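Local atomic coordinates of galactofuranose-binding protein YtfQ (Escherichia coli, PDB entry 2VK2), a protein that binds alpha- and beta-galactofuranose in the periplasm and serves as the solute-binding component of the YtfQRT-YjfF ABC transporter. Residues A[8-11]-A[16-19]; A[52-55]-A[61-64]; A[70-75]-A[91-96]; A[198-203]-A[230-235]; A[235-240]-A[283-288]. All coordinates share one frame; numbering follows the deposited sequence.

Contact 1 of 5, residues A[8-11]-A[16-19]; sequences SQVG and WRAA. With GZL (beta-D-galactofuranose), chain B.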
# COMPACT_ATOMS: atom_id res chain seq x y z
N SER A 8 15.57 1.37 -4.44
CA SER A 8 14.79 0.97 -5.60
C SER A 8 13.32 1.11 -5.26
O SER A 8 12.75 0.29 -4.54
CB SER A 8 15.11 -0.47 -6.02
OG SER A 8 14.27 -0.85 -7.10
N GLN A 9 12.72 2.19 -5.77
CA GLN A 9 11.33 2.54 -5.54
C GLN A 9 10.48 1.97 -6.69
O GLN A 9 10.95 1.88 -7.82
CB GLN A 9 11.23 4.08 -5.46
CG GLN A 9 9.86 4.70 -5.20
CD GLN A 9 9.17 4.16 -3.96
OE1 GLN A 9 8.90 2.97 -3.87
NE2 GLN A 9 8.86 5.04 -3.01
N VAL A 10 9.25 1.58 -6.38
CA VAL A 10 8.35 0.97 -7.37
C VAL A 10 8.02 1.95 -8.49
O VAL A 10 8.04 1.60 -9.67
CB VAL A 10 7.02 0.51 -6.72
CG1 VAL A 10 6.04 0.00 -7.77
CG2 VAL A 10 7.28 -0.55 -5.66
N GLY A 11 7.73 3.18 -8.09
CA GLY A 11 7.27 4.22 -9.00
C GLY A 11 6.52 5.28 -8.22
O GLY A 11 6.86 5.56 -7.07
N TRP A 16 0.07 7.90 -1.87
CA TRP A 16 0.79 7.32 -0.75
C TRP A 16 2.26 7.10 -1.08
O TRP A 16 3.13 7.45 -0.30
CB TRP A 16 0.15 6.01 -0.27
CG TRP A 16 0.88 5.48 0.91
CD1 TRP A 16 0.63 5.76 2.22
CD2 TRP A 16 2.05 4.65 0.90
NE1 TRP A 16 1.55 5.14 3.03
CE2 TRP A 16 2.43 4.45 2.24
CE3 TRP A 16 2.80 4.04 -0.12
CZ2 TRP A 16 3.53 3.67 2.59
CZ3 TRP A 16 3.89 3.26 0.24
CH2 TRP A 16 4.25 3.09 1.58
N ARG A 17 2.54 6.51 -2.24
CA ARG A 17 3.93 6.22 -2.59
C ARG A 17 4.72 7.50 -2.83
O ARG A 17 5.89 7.58 -2.48
CB ARG A 17 4.06 5.28 -3.79
CG ARG A 17 5.51 4.80 -3.98
CD ARG A 17 5.64 3.58 -4.87
NE ARG A 17 4.91 2.45 -4.32
CZ ARG A 17 5.34 1.67 -3.33
NH1 ARG A 17 6.54 1.84 -2.78
NH2 ARG A 17 4.56 0.70 -2.89
N ALA A 18 4.07 8.51 -3.40
CA ALA A 18 4.70 9.82 -3.55
C ALA A 18 5.11 10.38 -2.19
O ALA A 18 6.21 10.93 -2.04
CB ALA A 18 3.77 10.79 -4.27
N ALA A 19 4.24 10.23 -1.20
CA ALA A 19 4.55 10.65 0.17
C ALA A 19 5.68 9.81 0.77
O ALA A 19 6.55 10.35 1.45
CB ALA A 19 3.31 10.57 1.05
C6 GZL B . 1.64 -0.29 0.75
C5 GZL B . 1.81 -0.46 -0.58
C4 GZL B . 0.85 0.07 -1.63
C3 GZL B . -0.18 1.12 -1.30
C2 GZL B . -0.19 2.06 -2.23
O6 GZL B . 2.50 -0.79 1.64
O5 GZL B . 2.83 -1.21 -1.01
O4 GZL B . 1.58 0.67 -2.71
O3 GZL B . -1.01 1.02 -0.26
C1 GZL B . 0.91 1.83 -3.20
O2 GZL B . -1.00 3.12 -2.34
O1 GZL B . 0.41 1.59 -4.51
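Arg17 reaches from the first turn of helix 15-31 to the end of strand 4-9, where Gln9 and Val10 grip its side chain from different directions. The tight part lies at the guanidinium. NH1 of Arg17 donates to OE1 of Gln9 at 2.8 Å, with an N-H...O angle of 144° and the donor tilted 31° from the carbonyl plane. Backbone N of Val10 binds the same OE1 at 2.9 Å, in the carbonyl plane and on a lone pair; two donors hold this buried oxygen and, with NE2 bound to Thr21 and Glu20, fix the amide's rotation. Val10 covers one guanidinium face, with CG2 3.7 Å above its centre; Trp16 CZ3 lies above the opposite face, displaced toward its rim. A bend at chi3 (-61°) turns the guanidinium off the line of the aliphatic chain, and NH2 then donates to O4 of the galactofuranose at 3.0 Å. Salt bridges to Glu13, Glu20 and Asp90 surround the charge. On the loose side, Ala18 directs its methyl away and is partly exposed. The contact closes the first beta-alpha step of the unit formed by strand 4-9, helix 15-31 and strand 34-39, with strand 61-64 flanking strand 4-9 on its other side.

Contact 2 of 5, residues A[52-55]-A[61-64]; sequences RSFV and AIFI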
# COMPACT_ATOMS: atom_id res chain seq x y z
N ARG A 52 21.17 -3.89 -9.16
CA ARG A 52 22.48 -4.27 -9.71
C ARG A 52 23.40 -3.07 -9.87
O ARG A 52 24.60 -3.18 -9.60
CB ARG A 52 22.31 -5.00 -11.04
CG ARG A 52 21.83 -6.40 -10.84
CD ARG A 52 21.64 -7.18 -12.12
NE ARG A 52 21.27 -8.55 -11.79
CZ ARG A 52 20.54 -9.36 -12.55
NH1 ARG A 52 20.06 -8.95 -13.72
NH2 ARG A 52 20.27 -10.59 -12.13
N SER A 53 22.86 -1.94 -10.29
CA SER A 53 23.65 -0.71 -10.40
C SER A 53 24.14 -0.26 -9.02
O SER A 53 25.31 0.11 -8.87
CB SER A 53 22.84 0.40 -11.06
OG SER A 53 23.61 1.59 -11.16
N PHE A 54 23.26 -0.28 -8.02
CA PHE A 54 23.66 0.09 -6.66
C PHE A 54 24.76 -0.82 -6.13
O PHE A 54 25.69 -0.35 -5.47
CB PHE A 54 22.46 0.06 -5.71
CG PHE A 54 21.41 1.11 -5.97
CD1 PHE A 54 21.75 2.41 -6.36
CD2 PHE A 54 20.07 0.81 -5.79
CE1 PHE A 54 20.77 3.36 -6.59
CE2 PHE A 54 19.08 1.77 -6.01
CZ PHE A 54 19.44 3.04 -6.41
N VAL A 55 24.67 -2.11 -6.41
CA VAL A 55 25.71 -3.06 -6.01
C VAL A 55 27.04 -2.71 -6.69
O VAL A 55 28.07 -2.64 -6.02
CB VAL A 55 25.32 -4.52 -6.34
CG1 VAL A 55 26.51 -5.46 -6.16
CG2 VAL A 55 24.14 -4.96 -5.48
N ALA A 61 24.10 0.52 1.61
CA ALA A 61 22.90 -0.26 1.86
C ALA A 61 21.95 -0.06 0.71
O ALA A 61 22.01 0.95 0.01
CB ALA A 61 22.25 0.16 3.16
N ILE A 62 21.08 -1.04 0.50
CA ILE A 62 20.06 -0.98 -0.53
C ILE A 62 18.69 -1.14 0.11
O ILE A 62 18.48 -2.05 0.91
CB ILE A 62 20.30 -2.06 -1.62
CG1 ILE A 62 21.57 -1.72 -2.40
CG2 ILE A 62 19.11 -2.15 -2.57
CD1 ILE A 62 22.11 -2.85 -3.25
N PHE A 63 17.78 -0.23 -0.22
CA PHE A 63 16.38 -0.32 0.17
C PHE A 63 15.61 -0.72 -1.08
O PHE A 63 15.86 -0.19 -2.16
CB PHE A 63 15.85 1.03 0.66
CG PHE A 63 16.37 1.48 2.01
CD1 PHE A 63 17.37 0.80 2.71
CD2 PHE A 63 15.86 2.65 2.57
CE1 PHE A 63 17.81 1.27 3.95
CE2 PHE A 63 16.31 3.12 3.79
CZ PHE A 63 17.27 2.43 4.48
N ILE A 64 14.67 -1.65 -0.94
CA ILE A 64 13.83 -2.05 -2.07
C ILE A 64 12.39 -2.07 -1.60
O ILE A 64 12.10 -2.65 -0.56
CB ILE A 64 14.17 -3.47 -2.58
CG1 ILE A 64 15.64 -3.60 -2.97
CG2 ILE A 64 13.28 -3.83 -3.78
CD1 ILE A 64 16.07 -5.04 -3.21
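Ile62 loses the most surface here, and its CD1 is the atom that meets both helix residues, Phe54 and Val55. With CG1 anti to the carbonyl carbon (chi1 -68°) and the chain extended at chi2, this methyl projects from strand 61-64 toward helix 44-57. It lies 3.8 Å from Phe54 CB and 3.7 Å from Val55 CG2, thus touching two consecutive residues of one helical turn. Phe54, second in buried area, points its CB at the strand, while its ring runs on past Ile62; the CG2 branch of Ile62 approaches that ring obliquely. Val55 contributes less and meets Ile62 crosswise, the two side chains standing at about a right angle. The backbones stay well apart: Phe54 CA and Ile62 CA, the nearest pair, are 7.2 Å from each other, as befits a helix layered on a sheet through side chains alone. Around this point, Ala79 and Ala82 also touch Val55, and Phe63, next to Ile62 in the strand, meets Phe87 and Phe256. No hydrogen bond crosses between the segments. Since every touching atom is carbon, the cohesion is dispersion and burial of apolar surface, without the directional constraint that a polar bond would impose.

Contact 3 of 5, residues A[70-75]-A[91-96]; sequences TGWEPV and RSIDVK. With GZL (beta-D-galactofuranose), chain B.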
# COMPACT_ATOMS: atom_id res chain seq x y z
N THR A 70 7.65 -12.32 -5.87
CA THR A 70 8.44 -13.38 -6.51
C THR A 70 9.63 -12.82 -7.27
O THR A 70 9.65 -11.64 -7.62
CB THR A 70 7.56 -14.15 -7.53
OG1 THR A 70 6.99 -13.21 -8.45
CG2 THR A 70 6.46 -14.91 -6.82
N GLY A 71 10.62 -13.67 -7.52
CA GLY A 71 11.70 -13.38 -8.46
C GLY A 71 12.89 -12.59 -7.96
O GLY A 71 13.67 -12.10 -8.77
N TRP A 72 13.07 -12.49 -6.64
CA TRP A 72 14.14 -11.65 -6.08
C TRP A 72 15.42 -12.40 -5.69
O TRP A 72 16.43 -11.76 -5.43
CB TRP A 72 13.63 -10.87 -4.87
CG TRP A 72 12.58 -9.89 -5.25
CD1 TRP A 72 11.23 -10.07 -5.18
CD2 TRP A 72 12.78 -8.59 -5.82
NE1 TRP A 72 10.59 -8.96 -5.64
CE2 TRP A 72 11.51 -8.03 -6.04
CE3 TRP A 72 13.92 -7.84 -6.14
CZ2 TRP A 72 11.33 -6.76 -6.58
CZ3 TRP A 72 13.74 -6.57 -6.68
CH2 TRP A 72 12.46 -6.04 -6.89
N GLU A 73 15.39 -13.73 -5.67
CA GLU A 73 16.54 -14.49 -5.15
C GLU A 73 17.85 -14.17 -5.87
O GLU A 73 18.84 -13.89 -5.20
CB GLU A 73 16.28 -16.00 -5.16
CG GLU A 73 15.15 -16.46 -4.24
CD GLU A 73 13.79 -16.50 -4.93
OE1 GLU A 73 13.63 -15.86 -5.99
OE2 GLU A 73 12.88 -17.17 -4.40
N PRO A 74 17.88 -14.22 -7.21
CA PRO A 74 19.15 -13.96 -7.89
C PRO A 74 19.80 -12.62 -7.53
O PRO A 74 20.98 -12.60 -7.19
CB PRO A 74 18.76 -14.01 -9.38
CG PRO A 74 17.58 -14.91 -9.41
CD PRO A 74 16.81 -14.55 -8.17
N VAL A 75 19.05 -11.53 -7.59
CA VAL A 75 19.65 -10.22 -7.32
C VAL A 75 20.00 -10.03 -5.84
O VAL A 75 20.98 -9.38 -5.52
CB VAL A 75 18.78 -9.05 -7.85
CG1 VAL A 75 17.59 -8.74 -6.92
CG2 VAL A 75 19.64 -7.82 -8.07
N ARG A 91 6.37 -3.48 0.91
CA ARG A 91 5.94 -4.82 0.39
C ARG A 91 6.97 -5.88 0.78
O ARG A 91 8.07 -5.56 1.06
CB ARG A 91 5.77 -4.79 -1.13
CG ARG A 91 4.74 -3.70 -1.59
CD ARG A 91 4.41 -3.83 -3.05
NE ARG A 91 3.48 -2.70 -3.42
CZ ARG A 91 3.21 -2.32 -4.64
NH1 ARG A 91 3.62 -2.97 -5.70
NH2 ARG A 91 2.49 -1.24 -4.85
N SER A 92 6.49 -7.10 0.74
CA SER A 92 7.28 -8.24 1.18
C SER A 92 7.63 -9.15 0.00
O SER A 92 7.05 -9.05 -1.08
CB SER A 92 6.52 -9.04 2.23
OG SER A 92 6.31 -8.28 3.41
N ILE A 93 8.59 -10.04 0.23
CA ILE A 93 8.97 -11.03 -0.77
C ILE A 93 8.76 -12.43 -0.22
O ILE A 93 8.70 -12.64 0.99
CB ILE A 93 10.43 -10.84 -1.27
CG1 ILE A 93 11.44 -11.13 -0.16
CG2 ILE A 93 10.62 -9.43 -1.82
CD1 ILE A 93 12.89 -11.01 -0.62
N ASP A 94 8.63 -13.38 -1.15
CA ASP A 94 8.47 -14.78 -0.81
C ASP A 94 9.76 -15.51 -1.20
O ASP A 94 9.95 -15.87 -2.36
CB ASP A 94 7.26 -15.37 -1.54
CG ASP A 94 6.92 -16.78 -1.09
OD1 ASP A 94 7.30 -17.17 0.03
OD2 ASP A 94 6.25 -17.50 -1.86
N VAL A 95 10.64 -15.69 -0.22
CA VAL A 95 11.88 -16.43 -0.42
C VAL A 95 12.06 -17.43 0.71
O VAL A 95 11.62 -17.18 1.84
CB VAL A 95 13.12 -15.51 -0.48
CG1 VAL A 95 13.03 -14.55 -1.66
CG2 VAL A 95 13.29 -14.74 0.83
N LYS A 96 12.68 -18.56 0.41
CA LYS A 96 12.96 -19.58 1.42
C LYS A 96 14.07 -19.10 2.35
O LYS A 96 14.02 -19.30 3.56
CB LYS A 96 13.37 -20.90 0.76
CG LYS A 96 13.42 -22.09 1.71
CD LYS A 96 12.04 -22.50 2.18
C6 GZL B . 1.64 -0.29 0.75
C5 GZL B . 1.81 -0.46 -0.58
C4 GZL B . 0.85 0.07 -1.63
C3 GZL B . -0.18 1.12 -1.30
C2 GZL B . -0.19 2.06 -2.23
O6 GZL B . 2.50 -0.79 1.64
O5 GZL B . 2.83 -1.21 -1.01
O4 GZL B . 1.58 0.67 -2.71
O3 GZL B . -1.01 1.02 -0.26
C1 GZL B . 0.91 1.83 -3.20
O2 GZL B . -1.00 3.12 -2.34
O1 GZL B . 0.41 1.59 -4.51
O HOH W 1 10.50 -15.97 -4.99
O HOH W 2 11.33 -13.41 -4.35
O HOH W 3 13.24 -18.95 -2.41
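The galactofuranose pocket takes one of its arginines from the start of segment 91-96, while the rest of that loop runs back along the beginning of helix 73-81. Across the contact, Ile93 CG2 reaches Trp72 CD1 at 3.5 Å; the two side chains cross nearly perpendicularly, and the methyl approaches the indole obliquely. Trp72 NE1 is bound to the carbonyl of Val68. Farther out, Glu73 and Val95 pass in opposite directions, Val95 CG1 lying 3.8 Å from Glu73 CG. Water links the Glu73 carboxylate to the backbone of the loop on this outer side: one molecule lies 2.7 Å from both Glu73 OE2 and Asp94 O, and another lies 2.7 Å from Glu73 OE2 while accepting from Lys96 N at 2.9 Å. Arg91 works at the other end of the loop. Its chain is extended from CG to NE, which carries the guanidinium to the sugar. There NE donates to O5 at 2.9 Å and NH2 to O4 at 3.0 Å, with N-H...O angles of 160° and 169°. NH1 is held by the carbonyl of Val67. Sugar-binding residues on loops that follow the C-terminal ends of parallel strands, here strand 86-89, are typical of periplasmic sugar-binding proteins of this family.

Contact 4 of 5, residues A[198-203]-A[230-235]; sequences HNDDMV and PDIYKA. With GZL (beta-D-galactofuranose), chain B.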
# COMPACT_ATOMS: atom_id res chain seq x y z
N HIS A 198 -8.02 -1.87 -2.58
CA HIS A 198 -6.80 -2.13 -1.83
C HIS A 198 -5.98 -0.88 -1.54
O HIS A 198 -5.13 -0.90 -0.65
CB HIS A 198 -5.94 -3.16 -2.55
CG HIS A 198 -6.54 -4.53 -2.58
ND1 HIS A 198 -5.86 -5.62 -3.07
CD2 HIS A 198 -7.74 -4.99 -2.16
CE1 HIS A 198 -6.63 -6.69 -2.97
NE2 HIS A 198 -7.77 -6.34 -2.41
N ASN A 199 -6.23 0.21 -2.26
CA ASN A 199 -5.76 1.52 -1.82
C ASN A 199 -6.80 2.61 -2.04
O ASN A 199 -7.74 2.44 -2.82
CB ASN A 199 -4.38 1.89 -2.40
CG ASN A 199 -4.42 2.36 -3.85
OD1 ASN A 199 -5.40 2.19 -4.57
ND2 ASN A 199 -3.30 2.94 -4.30
N ASP A 200 -6.63 3.71 -1.31
CA ASP A 200 -7.52 4.87 -1.42
C ASP A 200 -7.61 5.40 -2.84
O ASP A 200 -8.69 5.74 -3.31
CB ASP A 200 -7.05 6.02 -0.53
CG ASP A 200 -7.19 5.76 0.96
OD1 ASP A 200 -8.03 4.93 1.39
OD2 ASP A 200 -6.46 6.42 1.70
N ASP A 201 -6.47 5.50 -3.52
CA ASP A 201 -6.44 6.10 -4.86
C ASP A 201 -7.39 5.40 -5.83
O ASP A 201 -8.14 6.06 -6.54
CB ASP A 201 -5.01 6.11 -5.44
CG ASP A 201 -4.18 7.27 -4.91
OD1 ASP A 201 -4.36 7.67 -3.74
OD2 ASP A 201 -3.34 7.79 -5.68
N MET A 202 -7.38 4.07 -5.84
CA MET A 202 -8.30 3.31 -6.68
C MET A 202 -9.76 3.62 -6.33
O MET A 202 -10.59 3.75 -7.22
CB MET A 202 -8.05 1.81 -6.59
CG MET A 202 -6.82 1.35 -7.36
SD MET A 202 -6.61 -0.44 -7.38
CE MET A 202 -6.54 -0.80 -5.63
N VAL A 203 -10.05 3.74 -5.03
CA VAL A 203 -11.42 4.04 -4.59
C VAL A 203 -11.82 5.48 -4.92
O VAL A 203 -13.00 5.76 -5.14
CB VAL A 203 -11.63 3.73 -3.08
CG1 VAL A 203 -11.76 5.00 -2.26
CG2 VAL A 203 -12.85 2.85 -2.89
N PRO A 230 -4.58 12.21 1.95
CA PRO A 230 -5.42 13.40 2.18
C PRO A 230 -6.76 13.37 1.45
O PRO A 230 -7.79 13.72 2.03
CB PRO A 230 -4.55 14.54 1.67
CG PRO A 230 -3.16 14.08 1.87
CD PRO A 230 -3.18 12.59 1.67
N ASP A 231 -6.75 12.94 0.19
CA ASP A 231 -7.96 12.98 -0.63
C ASP A 231 -9.07 12.03 -0.17
O ASP A 231 -10.23 12.27 -0.48
CB ASP A 231 -7.63 12.76 -2.11
CG ASP A 231 -7.01 13.99 -2.76
OD1 ASP A 231 -6.94 15.05 -2.10
OD2 ASP A 231 -6.59 13.90 -3.93
N ILE A 232 -8.74 10.96 0.56
CA ILE A 232 -9.81 10.12 1.11
C ILE A 232 -10.52 10.84 2.26
O ILE A 232 -11.73 10.70 2.41
CB ILE A 232 -9.32 8.71 1.55
CG1 ILE A 232 -10.49 7.73 1.53
CG2 ILE A 232 -8.69 8.75 2.93
CD1 ILE A 232 -11.10 7.50 0.16
N TYR A 233 -9.79 11.61 3.05
CA TYR A 233 -10.42 12.38 4.13
C TYR A 233 -11.25 13.53 3.57
O TYR A 233 -12.31 13.85 4.11
CB TYR A 233 -9.38 12.87 5.13
CG TYR A 233 -8.61 11.74 5.76
CD1 TYR A 233 -9.26 10.78 6.53
CD2 TYR A 233 -7.24 11.61 5.56
CE1 TYR A 233 -8.55 9.71 7.10
CE2 TYR A 233 -6.54 10.55 6.13
CZ TYR A 233 -7.19 9.62 6.89
OH TYR A 233 -6.47 8.58 7.45
N LYS A 234 -10.78 14.13 2.49
CA LYS A 234 -11.57 15.14 1.77
C LYS A 234 -12.87 14.52 1.25
O LYS A 234 -13.93 15.14 1.35
CB LYS A 234 -10.77 15.74 0.62
CG LYS A 234 -9.60 16.60 1.08
CD LYS A 234 -8.92 17.30 -0.07
CE LYS A 234 -7.78 18.16 0.43
NZ LYS A 234 -7.21 19.03 -0.64
N ALA A 235 -12.79 13.31 0.71
CA ALA A 235 -13.97 12.60 0.25
C ALA A 235 -14.93 12.31 1.40
O ALA A 235 -16.14 12.49 1.26
CB ALA A 235 -13.58 11.31 -0.44
C6 GZL B . 1.64 -0.29 0.75
C5 GZL B . 1.81 -0.46 -0.58
C4 GZL B . 0.85 0.07 -1.63
C3 GZL B . -0.18 1.12 -1.30
C2 GZL B . -0.19 2.06 -2.23
O6 GZL B . 2.50 -0.79 1.64
O5 GZL B . 2.83 -1.21 -1.01
O4 GZL B . 1.58 0.67 -2.71
O3 GZL B . -1.01 1.02 -0.26
C1 GZL B . 0.91 1.83 -3.20
O2 GZL B . -1.00 3.12 -2.34
O1 GZL B . 0.41 1.59 -4.51
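Ile232, on helix 230-237, packs against Asp200 and Val203 at the start of helix 200-212; the two helices follow neighbouring strands, 194-197 and 222-225, in the alpha/beta domain of a periplasmic binding protein. Segment 230-235 opens with Pro230, whose side chain points away from helix 200-212 and touches Leu289 and Tyr297. Asp231 follows, salt-bridged to Arg172. Ile232 then turns inward and carries the contact. Its CG1 is anti to the backbone N, and chi2 of 63° bends CD1 over to Val203 CG1 at 3.5 Å. The other branch, CG2, lies 3.5 Å from Asp200 OD2, and CB sits 3.7 Å from Asp200 CG, so the isoleucine crosses the carboxylate with both branches. That buried carboxylate is satisfied by other groups: OD1 by the hydroxyls of Ser225 and Ser244, OD2 by the backbone N of Val229. Tyr233 turns toward helix 285-291, with one ring face 4.0 Å beneath CG2 of Ile232, while Ala235 N closes a helical bond to Asp231 O.

The helix facing this row begins at the sugar. Asn199 is its N-cap: OD1 accepts from Met202 N at 3.0 Å, the donor standing 42° out of the carbonyl plane. With OD1 held in this way, ND2 of the same amide bonds Phe170 O and also donates to O2 of galactofuranose at 3.0 Å, nearly straight at 174°.

Contact 5 of 5, residues A[235-240]-A[283-288]; sequences AMMDGE and DTAKEE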
# COMPACT_ATOMS: atom_id res chain seq x y z
N ALA A 235 -12.79 13.31 0.71
CA ALA A 235 -13.97 12.60 0.25
C ALA A 235 -14.93 12.31 1.40
O ALA A 235 -16.14 12.49 1.26
CB ALA A 235 -13.58 11.31 -0.44
N MET A 236 -14.40 11.89 2.54
CA MET A 236 -15.22 11.65 3.73
C MET A 236 -15.95 12.91 4.17
O MET A 236 -17.13 12.86 4.52
CB MET A 236 -14.37 11.14 4.90
CG MET A 236 -13.88 9.71 4.74
SD MET A 236 -12.99 9.19 6.21
CE MET A 236 -12.37 7.60 5.67
N MET A 237 -15.25 14.04 4.16
CA MET A 237 -15.85 15.31 4.57
C MET A 237 -16.98 15.75 3.63
O MET A 237 -17.91 16.44 4.06
CB MET A 237 -14.77 16.39 4.68
CG MET A 237 -13.84 16.16 5.86
SD MET A 237 -12.37 17.18 5.81
CE MET A 237 -13.06 18.79 6.18
N ASP A 238 -16.91 15.35 2.36
CA ASP A 238 -17.98 15.59 1.39
C ASP A 238 -19.06 14.51 1.39
O ASP A 238 -20.00 14.57 0.60
CB ASP A 238 -17.40 15.72 -0.03
CG ASP A 238 -16.67 17.03 -0.25
OD1 ASP A 238 -16.92 18.00 0.51
OD2 ASP A 238 -15.85 17.10 -1.19
N GLY A 239 -18.92 13.52 2.27
CA GLY A 239 -19.92 12.45 2.40
C GLY A 239 -19.82 11.35 1.36
O GLY A 239 -20.75 10.57 1.19
N GLU A 240 -18.68 11.28 0.66
CA GLU A 240 -18.55 10.40 -0.50
C GLU A 240 -17.65 9.18 -0.28
O GLU A 240 -17.53 8.34 -1.18
CB GLU A 240 -18.08 11.22 -1.71
CG GLU A 240 -19.07 12.33 -2.05
CD GLU A 240 -18.79 13.04 -3.35
OE1 GLU A 240 -17.63 13.03 -3.81
OE2 GLU A 240 -19.73 13.62 -3.92
N ASP A 283 -16.10 10.74 11.02
CA ASP A 283 -16.14 11.53 12.26
C ASP A 283 -14.77 12.09 12.68
O ASP A 283 -14.71 13.05 13.45
CB ASP A 283 -16.76 10.72 13.40
CG ASP A 283 -15.91 9.54 13.82
OD1 ASP A 283 -15.25 8.93 12.95
OD2 ASP A 283 -15.91 9.20 15.03
N THR A 284 -13.69 11.51 12.17
CA THR A 284 -12.33 11.99 12.46
C THR A 284 -11.60 12.52 11.22
O THR A 284 -10.41 12.82 11.29
CB THR A 284 -11.48 10.86 13.08
OG1 THR A 284 -11.38 9.78 12.15
CG2 THR A 284 -12.10 10.37 14.38
N ALA A 285 -12.32 12.64 10.10
CA ALA A 285 -11.70 12.98 8.81
C ALA A 285 -11.00 14.34 8.81
O ALA A 285 -9.88 14.46 8.31
CB ALA A 285 -12.73 12.92 7.70
N LYS A 286 -11.66 15.35 9.37
CA LYS A 286 -11.09 16.70 9.42
C LYS A 286 -9.79 16.72 10.22
O LYS A 286 -8.80 17.31 9.79
CB LYS A 286 -12.10 17.68 10.03
CG LYS A 286 -11.69 19.14 9.91
CD LYS A 286 -12.80 20.06 10.39
CE LYS A 286 -12.38 21.52 10.32
NZ LYS A 286 -11.26 21.84 11.24
N GLU A 287 -9.80 16.06 11.38
CA GLU A 287 -8.62 15.99 12.25
C GLU A 287 -7.46 15.26 11.57
O GLU A 287 -6.31 15.69 11.67
CB GLU A 287 -8.95 15.29 13.57
CG GLU A 287 -9.87 16.09 14.48
N GLU A 288 -7.76 14.16 10.89
CA GLU A 288 -6.73 13.39 10.19
C GLU A 288 -6.17 14.14 8.99
O GLU A 288 -4.96 14.11 8.75
CB GLU A 288 -7.27 12.02 9.76
CG GLU A 288 -7.51 11.06 10.91
CD GLU A 288 -6.27 10.84 11.77
OE1 GLU A 288 -5.20 10.57 11.20
OE2 GLU A 288 -6.38 10.96 13.01
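Met236 and Met237 straddle the methyl of Ala285, one side chain passing along each flank of it. CB of Met236 lies 3.7 Å from Ala285 CB, and CG of Met237 lies 3.9 Å from the same carbon. Both methionines have CG anti to the carbonyl carbon, but they diverge beyond it. Met236 is extended through chi2 and chi3 (-177° and -173°), its SD 4.0 Å from Ala285 CB, and is buried. In Met237, SD lies 3.9 Å from Lys286 CA, and a bend at chi3 (72°) sets CE 4.0 Å from Lys286 CG. The Met237 and Lys286 chains meet at a slant; only the aliphatic base of the lysine is used, and its amino end lies farther off. This part of the contact is exposed, and both residues also touch a crystal neighbour, so their outer ends may owe something to the lattice.

The backbones approach most closely at Met236 and Ala285, whose CA atoms are 6.3 Å apart, a closeness that the small alanine side chain permits. Just beyond Met237 the helix is ended by a Schellman motif: Gly239 has positive phi, Glu240 N binds Ala235 O at 2.9 Å and Gly239 N binds Met236 O. The contact thus sets the C-terminal end of helix 230-237 against the first turn of helix 285-291, with Pro282, after strand 278-280, and Ala241, ahead of strand 243-246, both touching Met236.

Contacts 1, 2 and 4 are buried, whereas contacts 3 and 5 are partly exposed. Contacts 1 and 2 meet through adjacent strands of one sheet, with Ser8 N 2.8 Å from Phe63 O, a probable hydrogen bond; contact 3 joins contact 2 where Trp72 CH2 packs on Ile64 CG2. Contacts 4 and 5 share helix 230-237 and lie across the chain's centre from contacts 2 and 3. Contacts 1 and 3 reach the galactofuranose from the domain of one sheet, contact 4 from that of the other, and polar bonds accordingly dominate their sugar ends. Remote from the sugar, contact 2 is wholly hydrocarbon packing; contact 5 adds methionine sulfur and the aliphatic part of a lysine.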